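Local atomic coordinates of putative branched-chain amino acid ABC transporter (Rhodospirillum rubrum ATCC 11170, PDB entry 3HUT), a protein that probably binds a branched-chain or related amino acid outside the cytoplasmic membrane and delivers it to an ABC transporter for uptake. Residues Q99-A105 with W115-T121; F139-V144 with F159-F163. One frame throughout, in Å; residues are numbered along the deposited sequence.

Contact 1. Residues Q99-A105 with W115-T121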
loop_
_atom_site.group_PDB
_atom_site.type_symbol
_atom_site.label_atom_id
_atom_site.label_comp_id
_atom_site.label_asym_id
_atom_site.label_seq_id
_atom_site.Cartn_x
_atom_site.Cartn_y
_atom_site.Cartn_z
ATOM N N GLN A 99 8.506 12.912 -8.850
ATOM C CA GLN A 99 7.318 12.880 -7.993
ATOM C C GLN A 99 7.174 11.543 -7.270
ATOM O O GLN A 99 7.273 10.485 -7.886
ATOM C CB GLN A 99 6.058 13.146 -8.840
ATOM C CG GLN A 99 4.726 12.824 -8.139
ATOM C CD GLN A 99 3.507 12.945 -9.054
ATOM O OE1 GLN A 99 3.603 12.798 -10.269
ATOM N NE2 GLN A 99 2.349 13.187 -8.459
ATOM N N LEU A 100 6.952 11.590 -5.961
ATOM C CA LEU A 100 6.768 10.365 -5.200
ATOM C C LEU A 100 5.429 10.408 -4.476
ATOM O O LEU A 100 5.265 11.145 -3.503
ATOM C CB LEU A 100 7.903 10.165 -4.182
ATOM C CG LEU A 100 7.735 8.977 -3.213
ATOM C CD1 LEU A 100 7.476 7.715 -3.991
ATOM C CD2 LEU A 100 8.976 8.826 -2.343
ATOM N N SER A 101 4.463 9.639 -4.972
ATOM C CA SER A 101 3.152 9.586 -4.339
ATOM C C SER A 101 3.146 8.468 -3.305
ATOM O O SER A 101 3.514 7.329 -3.597
ATOM C CB SER A 101 2.056 9.308 -5.361
ATOM O OG SER A 101 0.828 9.076 -4.688
ATOM N N PRO A 102 2.717 8.775 -2.080
ATOM C CA PRO A 102 2.719 7.691 -1.101
ATOM C C PRO A 102 1.629 6.649 -1.322
ATOM O O PRO A 102 1.796 5.485 -0.963
ATOM C CB PRO A 102 2.571 8.431 0.231
ATOM C CG PRO A 102 1.807 9.664 -0.139
ATOM C CD PRO A 102 2.415 10.075 -1.452
ATOM N N THR A 103 0.536 7.050 -1.960
ATOM C CA THR A 103 -0.589 6.139 -2.139
ATOM C C THR A 103 -1.216 5.966 -3.533
ATOM O O THR A 103 -2.164 5.203 -3.679
ATOM C CB THR A 103 -1.697 6.528 -1.161
ATOM O OG1 THR A 103 -1.997 7.919 -1.320
ATOM C CG2 THR A 103 -1.247 6.292 0.272
ATOM N N ALA A 104 -0.715 6.659 -4.553
ATOM C CA ALA A 104 -1.281 6.491 -5.896
ATOM C C ALA A 104 -0.968 5.065 -6.371
ATOM O O ALA A 104 0.122 4.793 -6.861
ATOM C CB ALA A 104 -0.702 7.523 -6.854
ATOM N N ALA A 105 -1.946 4.168 -6.234
ATOM C CA ALA A 105 -1.774 2.760 -6.591
ATOM C C ALA A 105 -2.264 2.308 -7.959
ATOM O O ALA A 105 -2.060 1.158 -8.347
ATOM C CB ALA A 105 -2.414 1.883 -5.508
ATOM N N TRP A 115 9.357 9.980 -14.483
ATOM C CA TRP A 115 9.474 10.793 -13.279
ATOM C C TRP A 115 8.552 10.432 -12.122
ATOM O O TRP A 115 8.669 11.011 -11.045
ATOM C CB TRP A 115 9.299 12.273 -13.645
ATOM C CG TRP A 115 10.280 12.715 -14.693
ATOM C CD1 TRP A 115 10.203 12.484 -16.036
ATOM C CD2 TRP A 115 11.533 13.376 -14.470
ATOM N NE1 TRP A 115 11.337 12.954 -16.665
ATOM C CE2 TRP A 115 12.168 13.505 -15.725
ATOM C CE3 TRP A 115 12.182 13.868 -13.330
ATOM C CZ2 TRP A 115 13.427 14.108 -15.873
ATOM C CZ3 TRP A 115 13.434 14.470 -13.475
ATOM C CH2 TRP A 115 14.040 14.582 -14.740
ATOM N N GLN A 116 7.648 9.477 -12.334
ATOM C CA GLN A 116 6.717 9.061 -11.285
ATOM C C GLN A 116 7.183 7.863 -10.464
ATOM O O GLN A 116 7.762 6.911 -10.995
ATOM C CB GLN A 116 5.344 8.731 -11.876
ATOM C CG GLN A 116 4.438 9.936 -12.101
ATOM C CD GLN A 116 4.988 10.893 -13.133
ATOM O OE1 GLN A 116 5.327 10.491 -14.249
ATOM N NE2 GLN A 116 5.070 12.171 -12.773
ATOM N N PHE A 117 6.915 7.926 -9.163
ATOM C CA PHE A 117 7.272 6.857 -8.235
ATOM C C PHE A 117 6.138 6.749 -7.220
ATOM O O PHE A 117 5.431 7.723 -6.974
ATOM C CB PHE A 117 8.583 7.189 -7.512
ATOM C CG PHE A 117 9.757 7.351 -8.435
ATOM C CD1 PHE A 117 10.495 6.245 -8.847
ATOM C CD2 PHE A 117 10.101 8.607 -8.924
ATOM C CE1 PHE A 117 11.563 6.395 -9.733
ATOM C CE2 PHE A 117 11.164 8.763 -9.811
ATOM C CZ PHE A 117 11.892 7.657 -10.214
ATOM N N ARG A 118 5.967 5.565 -6.644
ATOM C CA ARG A 118 4.919 5.335 -5.650
ATOM C C ARG A 118 5.485 4.540 -4.481
ATOM O O ARG A 118 6.314 3.642 -4.670
ATOM C CB ARG A 118 3.748 4.563 -6.274
ATOM C CG ARG A 118 4.175 3.342 -7.072
ATOM C CD ARG A 118 3.071 2.300 -7.187
ATOM N NE ARG A 118 1.861 2.863 -7.757
ATOM C CZ ARG A 118 1.391 2.586 -8.968
ATOM N NH1 ARG A 118 2.023 1.737 -9.762
ATOM N NH2 ARG A 118 0.289 3.178 -9.384
ATOM N N ALA A 119 5.039 4.869 -3.273
ATOM C CA ALA A 119 5.509 4.177 -2.082
ATOM C C ALA A 119 4.682 2.921 -1.840
ATOM O O ALA A 119 5.139 1.982 -1.191
ATOM C CB ALA A 119 5.422 5.100 -0.875
ATOM N N ILE A 120 3.469 2.909 -2.380
ATOM C CA ILE A 120 2.552 1.784 -2.228
ATOM C C ILE A 120 2.700 0.855 -3.437
ATOM O O ILE A 120 3.349 1.214 -4.416
ATOM C CB ILE A 120 1.098 2.303 -2.144
ATOM C CG1 ILE A 120 0.155 1.212 -1.636
ATOM C CG2 ILE A 120 0.650 2.779 -3.517
ATOM C CD1 ILE A 120 -1.225 1.750 -1.257
ATOM N N THR A 121 2.124 -0.343 -3.365
ATOM C CA THR A 121 2.192 -1.281 -4.490
ATOM C C THR A 121 0.841 -1.242 -5.182
ATOM O O THR A 121 -0.120 -0.712 -4.628
ATOM C CB THR A 121 2.436 -2.739 -4.026
ATOM O OG1 THR A 121 1.318 -3.183 -3.249
ATOM C CG2 THR A 121 3.699 -2.840 -3.180
#
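Arg118 reaches across to the turn that follows strand 99-101 and takes the carbonyl of Ala104 side-on, with two nitrogens on one oxygen. NE does so in the plane of the carbonyl, 2.7 Å from Ala104 O. NH2 lies 3.0 Å from Ala104 O but stands above that plane, so the two bonds differ in direction although the oxygen sits within the guanidinium plane for both. A bend at chi3 (56°) swings the guanidinium over to this oxygen. The outer nitrogens have further partners: NH2 also bonds His106 O, and NH1 forms a salt bridge with Glu330, which should fix the rotation of the group. The turn it grips is shaped by an ST motif, Ser101 OG accepting from Ala104 N while also bonding Asp79 O.

On the same sheet face Gln99 runs out extended, and its OE1 receives Gln116 NE2 at 3.0 Å, in the carbonyl plane and fairly straight (160°), with the two amides almost perpendicular. The far ends of this pair are held by Ser85 O, which takes Gln99 NE2, and by Ser113 OG on Gln116 OE1. Across the opposite face Leu100 CD1 rests against Phe117 CB at 3.7 Å. Beyond the strands, Ala105 CB meets Ile120 CG2.

Parallel backbone pairing underlies all this, from Gln99 N to Trp115 O through Ser101 N to Phe117 O and on to Ala119 N with Ser101 O. Strand 116-118 is the edge of a five-stranded parallel sheet, and strand 99-101 is bonded on its other side to strand 73-78. Helix 277-296 packs on Leu100 and Pro102, helix 302-310 on Phe117, and helix 82-95 on Gln99 and Ala104.

Contact 2. Residues F139-V144 with F159-F163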
loop_
_atom_site.group_PDB
_atom_site.type_symbol
_atom_site.label_atom_id
_atom_site.label_comp_id
_atom_site.label_asym_id
_atom_site.label_seq_id
_atom_site.Cartn_x
_atom_site.Cartn_y
_atom_site.Cartn_z
ATOM N N PHE A 139 -0.612 -26.394 -1.256
ATOM C CA PHE A 139 -1.891 -26.444 -1.950
ATOM C C PHE A 139 -1.743 -26.549 -3.459
ATOM O O PHE A 139 -0.851 -25.936 -4.051
ATOM C CB PHE A 139 -2.720 -25.213 -1.586
ATOM C CG PHE A 139 -3.089 -25.158 -0.133
ATOM C CD1 PHE A 139 -4.032 -26.040 0.387
ATOM C CD2 PHE A 139 -2.452 -24.269 0.727
ATOM C CE1 PHE A 139 -4.336 -26.040 1.748
ATOM C CE2 PHE A 139 -2.745 -24.258 2.091
ATOM C CZ PHE A 139 -3.690 -25.147 2.603
ATOM N N THR A 140 -2.623 -27.337 -4.070
ATOM C CA THR A 140 -2.609 -27.530 -5.514
ATOM C C THR A 140 -3.975 -27.267 -6.136
ATOM O O THR A 140 -4.100 -27.214 -7.356
ATOM C CB THR A 140 -2.156 -28.953 -5.880
ATOM O OG1 THR A 140 -2.947 -29.907 -5.164
ATOM C CG2 THR A 140 -0.698 -29.146 -5.526
ATOM N N SER A 141 -4.999 -27.114 -5.297
ATOM C CA SER A 141 -6.346 -26.822 -5.787
ATOM C C SER A 141 -6.988 -25.843 -4.814
ATOM O O SER A 141 -6.996 -26.070 -3.605
ATOM C CB SER A 141 -7.200 -28.088 -5.870
ATOM O OG SER A 141 -7.656 -28.471 -4.587
ATOM N N VAL A 142 -7.532 -24.754 -5.340
ATOM C CA VAL A 142 -8.141 -23.752 -4.482
ATOM C C VAL A 142 -9.426 -23.180 -5.065
ATOM O O VAL A 142 -9.713 -23.318 -6.259
ATOM C CB VAL A 142 -7.147 -22.587 -4.240
ATOM C CG1 VAL A 142 -6.902 -21.845 -5.549
ATOM C CG2 VAL A 142 -7.674 -21.640 -3.162
ATOM N N ALA A 143 -10.200 -22.541 -4.199
ATOM C CA ALA A 143 -11.434 -21.892 -4.598
ATOM C C ALA A 143 -11.119 -20.408 -4.476
ATOM O O ALA A 143 -10.540 -19.975 -3.477
ATOM C CB ALA A 143 -12.569 -22.272 -3.646
ATOM N N VAL A 144 -11.464 -19.631 -5.495
ATOM C CA VAL A 144 -11.211 -18.202 -5.440
ATOM C C VAL A 144 -12.538 -17.461 -5.410
ATOM O O VAL A 144 -13.388 -17.655 -6.279
ATOM C CB VAL A 144 -10.414 -17.707 -6.658
ATOM C CG1 VAL A 144 -10.238 -16.190 -6.573
ATOM C CG2 VAL A 144 -9.053 -18.407 -6.722
ATOM N N PHE A 159 -3.739 -13.507 -9.094
ATOM C CA PHE A 159 -3.592 -14.661 -8.211
ATOM C C PHE A 159 -3.817 -15.948 -8.998
ATOM O O PHE A 159 -2.999 -16.863 -8.947
ATOM C CB PHE A 159 -4.601 -14.616 -7.060
ATOM C CG PHE A 159 -4.651 -15.892 -6.250
ATOM C CD1 PHE A 159 -3.765 -16.102 -5.197
ATOM C CD2 PHE A 159 -5.549 -16.909 -6.583
ATOM C CE1 PHE A 159 -3.765 -17.299 -4.487
ATOM C CE2 PHE A 159 -5.559 -18.116 -5.879
ATOM C CZ PHE A 159 -4.663 -18.313 -4.829
ATOM N N ARG A 160 -4.936 -16.023 -9.712
ATOM C CA ARG A 160 -5.240 -17.221 -10.488
ATOM C C ARG A 160 -4.122 -17.539 -11.482
ATOM O O ARG A 160 -3.663 -18.680 -11.570
ATOM C CB ARG A 160 -6.576 -17.063 -11.224
ATOM C CG ARG A 160 -7.801 -17.016 -10.303
ATOM C CD ARG A 160 -9.098 -17.119 -11.102
ATOM N NE ARG A 160 -9.227 -16.005 -12.032
ATOM C CZ ARG A 160 -9.912 -14.896 -11.782
ATOM N NH1 ARG A 160 -10.551 -14.752 -10.627
ATOM N NH2 ARG A 160 -9.933 -13.919 -12.680
ATOM N N LYS A 161 -3.669 -16.526 -12.212
ATOM C CA LYS A 161 -2.608 -16.725 -13.192
ATOM C C LYS A 161 -1.335 -17.262 -12.537
ATOM O O LYS A 161 -0.715 -18.193 -13.046
ATOM C CB LYS A 161 -2.305 -15.409 -13.914
ATOM C CG LYS A 161 -1.370 -15.561 -15.099
ATOM C CD LYS A 161 -1.168 -14.238 -15.821
ATOM C CE LYS A 161 -0.272 -14.412 -17.038
ATOM N NZ LYS A 161 -0.079 -13.135 -17.778
ATOM N N ALA A 162 -0.953 -16.675 -11.407
ATOM C CA ALA A 162 0.253 -17.099 -10.697
ATOM C C ALA A 162 0.130 -18.518 -10.152
ATOM O O ALA A 162 1.090 -19.295 -10.181
ATOM C CB ALA A 162 0.554 -16.134 -9.556
ATOM N N PHE A 163 -1.051 -18.852 -9.645
ATOM C CA PHE A 163 -1.286 -20.175 -9.081
ATOM C C PHE A 163 -1.179 -21.251 -10.167
ATOM O O PHE A 163 -0.494 -22.258 -9.991
ATOM C CB PHE A 163 -2.672 -20.212 -8.428
ATOM C CG PHE A 163 -2.874 -21.359 -7.477
ATOM C CD1 PHE A 163 -2.157 -21.431 -6.285
ATOM C CD2 PHE A 163 -3.813 -22.347 -7.756
ATOM C CE1 PHE A 163 -2.375 -22.475 -5.383
ATOM C CE2 PHE A 163 -4.038 -23.395 -6.860
ATOM C CZ PHE A 163 -3.316 -23.456 -5.671
#
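The Phe163 ring carries Val142 CG1 over one face, a CH-pi contact with the methyl 4.0 Å from the ring centroid and 30° off its normal. At the rim of the same ring, near its plane, comes the backbone N of Ser141, while the carbonyl oxygens of Phe139 and Thr140 approach obliquely near CZ and CE2. Phe159, whose ring also stacks with that of Tyr199, is met differently: Val142 CG1 lies in its plane, at the edge, 4.0 Å from Phe159 CE2. One valine methyl is thus shared between a ring face and a ring edge. It reaches this place because CG1 stands between the backbone N and carbonyl carbon of Val142 (chi1 66°).

Val144 adds its CG2, 3.6 Å from Phe159 CE2 and oblique to that ring, and the same methyl touches Arg160 CG at 4.0 Å. The Arg160 chain bends at chi3, bringing the edge of its guanidinium beside Val144 CG1; NH2 bonds Gln157 OE1 and NH1 is weakly bonded to Asn173 OD1.

The side-chain packing is mainly apolar, with residues 141-144 and 159-163 running nearly antiparallel (173°), as expected for the first half of a beta-alpha-beta unit that continues into strand 169-176. That strand and strand 197-201 flank strand 141-147 in the sheet. Helix 126-136 closes on Val142 and both rings through Met134 and Ile135.

How the contacts relate
Following the chain from the N terminus, contact 1 closes first: residues 102-115, without helix or strand, join its two neighbouring parallel strands. Helix 126-136 then leads on to contact 2, where strand 141-147 turns through a short link into helix 150-165, which packs back on it. The two contacts are in series, neither nested nor crossed. Contact 1 pairs the last two strands of the five-stranded sheet, whereas contact 2 sets a helix against a strand of the separate mixed sheet, consistent with the two lobes of a periplasmic binding protein. Their centres lie 29 Å apart and their nearest atoms about 13 Å, so they do not touch.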